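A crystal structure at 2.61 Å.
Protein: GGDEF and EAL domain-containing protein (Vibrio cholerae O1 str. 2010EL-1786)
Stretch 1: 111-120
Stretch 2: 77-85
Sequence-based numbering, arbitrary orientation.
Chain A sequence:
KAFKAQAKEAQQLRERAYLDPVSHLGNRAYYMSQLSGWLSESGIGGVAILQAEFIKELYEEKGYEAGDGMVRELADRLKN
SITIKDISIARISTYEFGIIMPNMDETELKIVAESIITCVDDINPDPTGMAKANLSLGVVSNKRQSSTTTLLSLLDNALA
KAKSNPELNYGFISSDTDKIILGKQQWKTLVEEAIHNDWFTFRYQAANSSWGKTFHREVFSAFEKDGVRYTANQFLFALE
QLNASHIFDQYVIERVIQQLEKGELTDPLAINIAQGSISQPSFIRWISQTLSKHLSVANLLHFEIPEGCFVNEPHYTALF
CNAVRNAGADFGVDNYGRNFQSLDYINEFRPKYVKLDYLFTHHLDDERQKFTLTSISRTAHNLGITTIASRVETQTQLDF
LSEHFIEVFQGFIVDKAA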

ATOM      1  N   ILE A 111     -22.786 -28.596   6.514  1.00105.08           N
ATOM      2  CA  ILE A 111     -24.097 -27.952   6.490  1.00102.80           C
ATOM      3  C   ILE A 111     -24.015 -26.552   7.088  1.00102.33           C
ATOM      4  O   ILE A 111     -24.679 -25.621   6.617  1.00104.38           O
ATOM      5  CB  ILE A 111     -25.133 -28.829   7.220  1.00 97.58           C
ATOM      6  CG1 ILE A 111     -25.266 -30.180   6.518  1.00 96.59           C
ATOM      7  CG2 ILE A 111     -26.484 -28.127   7.286  1.00 96.95           C
ATOM      8  CD1 ILE A 111     -26.331 -31.077   7.114  1.00101.68           C
ATOM      9  N   VAL A 112     -23.200 -26.380   8.131  1.00 95.86           N
ATOM     10  CA  VAL A 112     -22.970 -25.044   8.673  1.00 97.52           C
ATOM     11  C   VAL A 112     -22.243 -24.177   7.652  1.00 98.84           C
ATOM     12  O   VAL A 112     -22.608 -23.016   7.431  1.00 91.70           O
ATOM     13  CB  VAL A 112     -22.194 -25.134  10.000  1.00 93.17           C
ATOM     14  CG1 VAL A 112     -21.832 -23.748  10.498  1.00 87.62           C
ATOM     15  CG2 VAL A 112     -23.014 -25.883  11.040  1.00 95.05           C
ATOM     16  N   ALA A 113     -21.214 -24.729   7.004  1.00 99.79           N
ATOM     17  CA  ALA A 113     -20.502 -23.984   5.972  1.00 95.16           C
ATOM     18  C   ALA A 113     -21.395 -23.716   4.768  1.00 91.91           C
ATOM     19  O   ALA A 113     -21.313 -22.646   4.152  1.00 90.89           O
ATOM     20  CB  ALA A 113     -19.243 -24.740   5.549  1.00 96.91           C
ATOM     21  N   GLU A 114     -22.253 -24.675   4.412  1.00 95.14           N
ATOM     22  CA  GLU A 114     -23.201 -24.447   3.328  1.00 98.21           C
ATOM     23  C   GLU A 114     -24.189 -23.347   3.691  1.00105.49           C
ATOM     24  O   GLU A 114     -24.556 -22.524   2.844  1.00102.90           O
ATOM     25  CB  GLU A 114     -23.943 -25.741   2.994  1.00103.46           C
ATOM     26  CG  GLU A 114     -24.163 -25.965   1.511  1.00112.98           C
ATOM     27  CD  GLU A 114     -22.894 -26.384   0.794  1.00118.38           C
ATOM     28  OE1 GLU A 114     -22.262 -27.368   1.232  1.00121.99           O
ATOM     29  OE2 GLU A 114     -22.522 -25.725  -0.199  1.00118.89           O
ATOM     30  N   SER A 115     -24.625 -23.313   4.954  1.00110.54           N
ATOM     31  CA  SER A 115     -25.552 -22.276   5.389  1.00105.80           C
ATOM     32  C   SER A 115     -24.881 -20.911   5.454  1.00 97.48           C
ATOM     33  O   SER A 115     -25.542 -19.891   5.238  1.00101.98           O
ATOM     34  CB  SER A 115     -26.146 -22.638   6.749  1.00109.31           C
ATOM     35  OG  SER A 115     -25.132 -22.735   7.733  1.00112.65           O
ATOM     36  N   ILE A 116     -23.580 -20.872   5.751  1.00 88.48           N
ATOM     37  CA  ILE A 116     -22.861 -19.598   5.775  1.00 89.54           C
ATOM     38  C   ILE A 116     -22.894 -18.948   4.399  1.00100.36           C
ATOM     39  O   ILE A 116     -23.246 -17.772   4.256  1.00105.17           O
ATOM     40  CB  ILE A 116     -21.415 -19.799   6.263  1.00 80.54           C
ATOM     41  CG1 ILE A 116     -21.386 -20.141   7.752  1.00 75.65           C
ATOM     42  CG2 ILE A 116     -20.585 -18.553   5.998  1.00 73.87           C
ATOM     43  CD1 ILE A 116     -20.015 -20.500   8.260  1.00 74.81           C
ATOM     44  N   ILE A 117     -22.545 -19.712   3.362  1.00105.22           N
ATOM     45  CA  ILE A 117     -22.421 -19.148   2.020  1.00107.74           C
ATOM     46  C   ILE A 117     -23.772 -18.662   1.513  1.00110.44           C
ATOM     47  O   ILE A 117     -23.892 -17.545   0.997  1.00110.47           O
ATOM     48  CB  ILE A 117     -21.796 -20.183   1.069  1.00108.96           C
ATOM     49  CG1 ILE A 117     -20.400 -20.563   1.559  1.00113.56           C
ATOM     50  CG2 ILE A 117     -21.743 -19.638  -0.350  1.00103.99           C
ATOM     51  CD1 ILE A 117     -19.959 -21.929   1.113  1.00118.26           C
ATOM     52  N   THR A 118     -24.810 -19.494   1.646  1.00111.05           N
ATOM     53  CA  THR A 118     -26.149 -19.072   1.249  1.00115.52           C
ATOM     54  C   THR A 118     -26.605 -17.856   2.048  1.00110.21           C
ATOM     55  O   THR A 118     -27.412 -17.055   1.561  1.00110.61           O
ATOM     56  CB  THR A 118     -27.138 -20.229   1.417  1.00122.57           C
ATOM     57  OG1 THR A 118     -26.640 -21.386   0.732  1.00129.09           O
ATOM     58  CG2 THR A 118     -28.501 -19.867   0.846  1.00121.44           C
ATOM     59  N   CYS A 119     -26.083 -17.693   3.264  1.00114.43           N
ATOM     60  CA  CYS A 119     -26.386 -16.524   4.079  1.00121.94           C
ATOM     61  C   CYS A 119     -25.709 -15.256   3.571  1.00121.11           C
ATOM     62  O   CYS A 119     -26.078 -14.164   4.012  1.00118.40           O
ATOM     63  CB  CYS A 119     -25.981 -16.790   5.532  1.00126.57           C
ATOM     64  SG  CYS A 119     -26.406 -15.491   6.712  1.00135.30           S
ATOM     65  N   VAL A 120     -24.739 -15.362   2.662  1.00121.10           N
ATOM     66  CA  VAL A 120     -24.056 -14.193   2.117  1.00116.45           C
ATOM     67  C   VAL A 120     -24.449 -13.915   0.674  1.00122.20           C
ATOM     68  O   VAL A 120     -23.919 -12.973   0.065  1.00125.99           O
ATOM     69  CB  VAL A 120     -22.525 -14.326   2.246  1.00109.40           C
ATOM     70  CG1 VAL A 120     -21.853 -12.958   2.221  1.00108.77           C
ATOM     71  CG2 VAL A 120     -22.161 -15.039   3.527  1.00106.99           C
TER
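Stretch 2 (77-85) RLKNSITIK

Stretch 2 lies on stretch 1 as a helix end and the loop that follows it, laid against one side of a helix, a small apolar contact with no hydrogen bond across it, in which Ile82 and Cys119 contribute the most area. The contact buries 344 Å² in all, both sides summed.

Stretch 1 is the later part of a helix that begins earlier in the chain. Stretch 2 enters as the last turn of a helix that also begins earlier in the chain, by Ser81 is loop, and then opens into an extended run broken at Ile82, whose phi/psi of 60/57 is a left-handed backbone conformation. The two stretches run in opposite senses: Leu78 lies beside Cys119, with their CA atoms 6.8 Å apart, and four residues later Ile82 lies beside Val112, again 6.8 Å between CA atoms. Progress along stretch 2 therefore means going back up the helix of stretch 1.

Stretch 1 offers Val112, Ser115, Ile116 and Cys119, the familiar three-four spacing that keeps one side of a helix turned to a neighbor. Ala113 and Ile117 point away and take no part. Ile82 points toward this side and reaches several of its residues at once. Its CG2 meets Val112 CG1 at 3.5 Å, its CD1 meets Ile116 CG1 at 3.6 Å, and its CG1 lies 3.6 Å from Ser115 OG. That hydroxyl has its proton placed within its own helix, where Ser115 OG donates to Val112 O at 2.6 Å, and its oxygen lies against the carbon of Ile82.

Smaller apolar contacts extend the patch at both ends. Leu78 leaves its backbone sideways, yet with chi1 t and chi2 p the end of its side chain comes nearer, and its CD1 packs 3.9 Å from Ile116 CG2. Beyond the left-handed residue, Ile84 points toward the helix again and brings its CD1 to 3.9 Å from Val112 CG2.

Cys119 fits against the end of the helix of stretch 2. With chi1 t, its SG approaches Arg77 O to 3.1 Å and Ser81 OG to 3.4 Å. Those two oxygens are themselves joined, since Ser81 OG donates to Arg77 O at 3.1 Å, while the backbone bond from Ser81 N to the same carbonyl is weak at 3.4 Å. Arg77 starts toward stretch 1, but its end leads away and is hydrogen-bonded elsewhere in the structure.

The rule to read here is economical: one isoleucine just past a helix end reaches all four of these residues of stretch 1, and the hydroxyls of Ser115 and Ser81 each bond to a carbonyl of their own stretch.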

ATOM      1  N   ARG A  77     -25.900 -10.374   9.592  1.00123.29           N
ATOM      2  CA  ARG A  77     -26.490 -11.487   8.858  1.00128.26           C
ATOM      3  C   ARG A  77     -25.859 -12.813   9.267  1.00122.61           C
ATOM      4  O   ARG A  77     -26.547 -13.838   9.350  1.00129.99           O
ATOM      5  CB  ARG A  77     -26.336 -11.261   7.354  1.00131.24           C
ATOM      6  CG  ARG A  77     -27.025 -10.007   6.842  1.00136.43           C
ATOM      7  CD  ARG A  77     -28.534 -10.147   6.855  1.00140.78           C
ATOM      8  NE  ARG A  77     -29.184  -8.997   6.236  1.00142.51           N
ATOM      9  CZ  ARG A  77     -30.498  -8.874   6.089  1.00147.11           C
ATOM     10  NH1 ARG A  77     -31.307  -9.833   6.519  1.00147.50           N
ATOM     11  NH2 ARG A  77     -31.004  -7.792   5.514  1.00151.67           N
ATOM     12  N   LEU A  78     -24.552 -12.811   9.535  1.00110.59           N
ATOM     13  CA  LEU A  78     -23.871 -14.057   9.874  1.00 99.54           C
ATOM     14  C   LEU A  78     -24.251 -14.538  11.267  1.00108.74           C
ATOM     15  O   LEU A  78     -24.471 -15.736  11.474  1.00110.92           O
ATOM     16  CB  LEU A  78     -22.355 -13.870   9.764  1.00 83.25           C
ATOM     17  CG  LEU A  78     -21.473 -15.113   9.892  1.00 79.20           C
ATOM     18  CD1 LEU A  78     -21.833 -16.135   8.827  1.00 75.21           C
ATOM     19  CD2 LEU A  78     -20.004 -14.732   9.799  1.00 77.09           C
ATOM     20  N   LYS A  79     -24.346 -13.621  12.233  1.00118.27           N
ATOM     21  CA  LYS A  79     -24.542 -14.038  13.617  1.00125.44           C
ATOM     22  C   LYS A  79     -25.998 -14.392  13.903  1.00124.51           C
ATOM     23  O   LYS A  79     -26.269 -15.349  14.637  1.00126.81           O
ATOM     24  CB  LYS A  79     -24.041 -12.951  14.573  1.00130.29           C
ATOM     25  CG  LYS A  79     -24.843 -11.661  14.577  1.00135.46           C
ATOM     26  CD  LYS A  79     -24.020 -10.518  15.144  1.00132.93           C
ATOM     27  CE  LYS A  79     -24.881  -9.302  15.428  1.00132.72           C
ATOM     28  NZ  LYS A  79     -24.052  -8.100  15.724  1.00125.33           N
ATOM     29  N   ASN A  80     -26.948 -13.648  13.330  1.00120.88           N
ATOM     30  CA  ASN A  80     -28.353 -13.957  13.572  1.00120.58           C
ATOM     31  C   ASN A  80     -28.756 -15.267  12.910  1.00127.59           C
ATOM     32  O   ASN A  80     -29.710 -15.918  13.354  1.00130.24           O
ATOM     33  CB  ASN A  80     -29.238 -12.810  13.089  1.00113.63           C
ATOM     34  CG  ASN A  80     -30.030 -12.177  14.217  1.00107.61           C
ATOM     35  OD1 ASN A  80     -29.494 -11.401  15.010  1.00 97.31           O
ATOM     36  ND2 ASN A  80     -31.313 -12.513  14.302  1.00109.89           N
ATOM     37  N   SER A  81     -28.050 -15.666  11.860  1.00127.49           N
ATOM     38  CA  SER A  81     -28.199 -16.994  11.289  1.00128.61           C
ATOM     39  C   SER A  81     -27.213 -17.951  11.948  1.00130.36           C
ATOM     40  O   SER A  81     -26.273 -17.537  12.634  1.00134.58           O
ATOM     41  CB  SER A  81     -27.970 -16.964   9.777  1.00124.91           C
ATOM     42  OG  SER A  81     -28.763 -15.968   9.156  1.00126.48           O
ATOM     43  N   ILE A  82     -27.447 -19.246  11.739  1.00131.34           N
ATOM     44  CA  ILE A  82     -26.478 -20.285  12.078  1.00128.26           C
ATOM     45  C   ILE A  82     -26.165 -20.255  13.572  1.00129.53           C
ATOM     46  O   ILE A  82     -25.003 -20.125  13.975  1.00120.11           O
ATOM     47  CB  ILE A  82     -25.203 -20.121  11.226  1.00121.06           C
ATOM     48  CG1 ILE A  82     -25.574 -19.820   9.771  1.00121.48           C
ATOM     49  CG2 ILE A  82     -24.361 -21.382  11.258  1.00119.50           C
ATOM     50  CD1 ILE A  82     -24.523 -19.043   9.029  1.00118.21           C
ATOM     51  N   THR A  83     -27.199 -20.382  14.403  1.00136.27           N
ATOM     52  CA  THR A  83     -27.057 -20.329  15.855  1.00139.99           C
ATOM     53  C   THR A  83     -27.031 -21.747  16.412  1.00141.42           C
ATOM     54  O   THR A  83     -28.026 -22.470  16.318  1.00151.74           O
ATOM     55  CB  THR A  83     -28.190 -19.523  16.495  1.00140.30           C
ATOM     56  OG1 THR A  83     -29.428 -20.228  16.336  1.00143.40           O
ATOM     57  CG2 THR A  83     -28.304 -18.153  15.845  1.00137.71           C
ATOM     58  N   ILE A  84     -25.885 -22.142  16.970  1.00135.84           N
ATOM     59  CA  ILE A  84     -25.700 -23.442  17.604  1.00134.41           C
ATOM     60  C   ILE A  84     -24.957 -23.217  18.919  1.00133.83           C
ATOM     61  O   ILE A  84     -24.477 -22.119  19.204  1.00129.34           O
ATOM     62  CB  ILE A  84     -24.945 -24.437  16.677  1.00134.31           C
ATOM     63  CG1 ILE A  84     -25.586 -24.468  15.288  1.00139.15           C
ATOM     64  CG2 ILE A  84     -24.946 -25.861  17.231  1.00135.43           C
ATOM     65  CD1 ILE A  84     -25.060 -25.570  14.386  1.00141.08           C
ATOM     66  N   LYS A  85     -24.897 -24.263  19.741  1.00132.23           N
ATOM     67  CA  LYS A  85     -24.243 -24.176  21.040  1.00134.87           C
ATOM     68  C   LYS A  85     -22.741 -23.948  20.891  1.00143.12           C
ATOM     69  O   LYS A  85     -22.102 -24.442  19.957  1.00148.59           O
ATOM     70  CB  LYS A  85     -24.484 -25.458  21.837  1.00126.88           C
ATOM     71  CG  LYS A  85     -25.919 -25.944  21.812  1.00123.49           C
ATOM     72  CD  LYS A  85     -26.019 -27.364  22.340  1.00124.79           C
ATOM     73  CE  LYS A  85     -27.446 -27.880  22.274  1.00132.38           C
ATOM     74  NZ  LYS A  85     -27.541 -29.301  22.715  1.00140.82           N
TER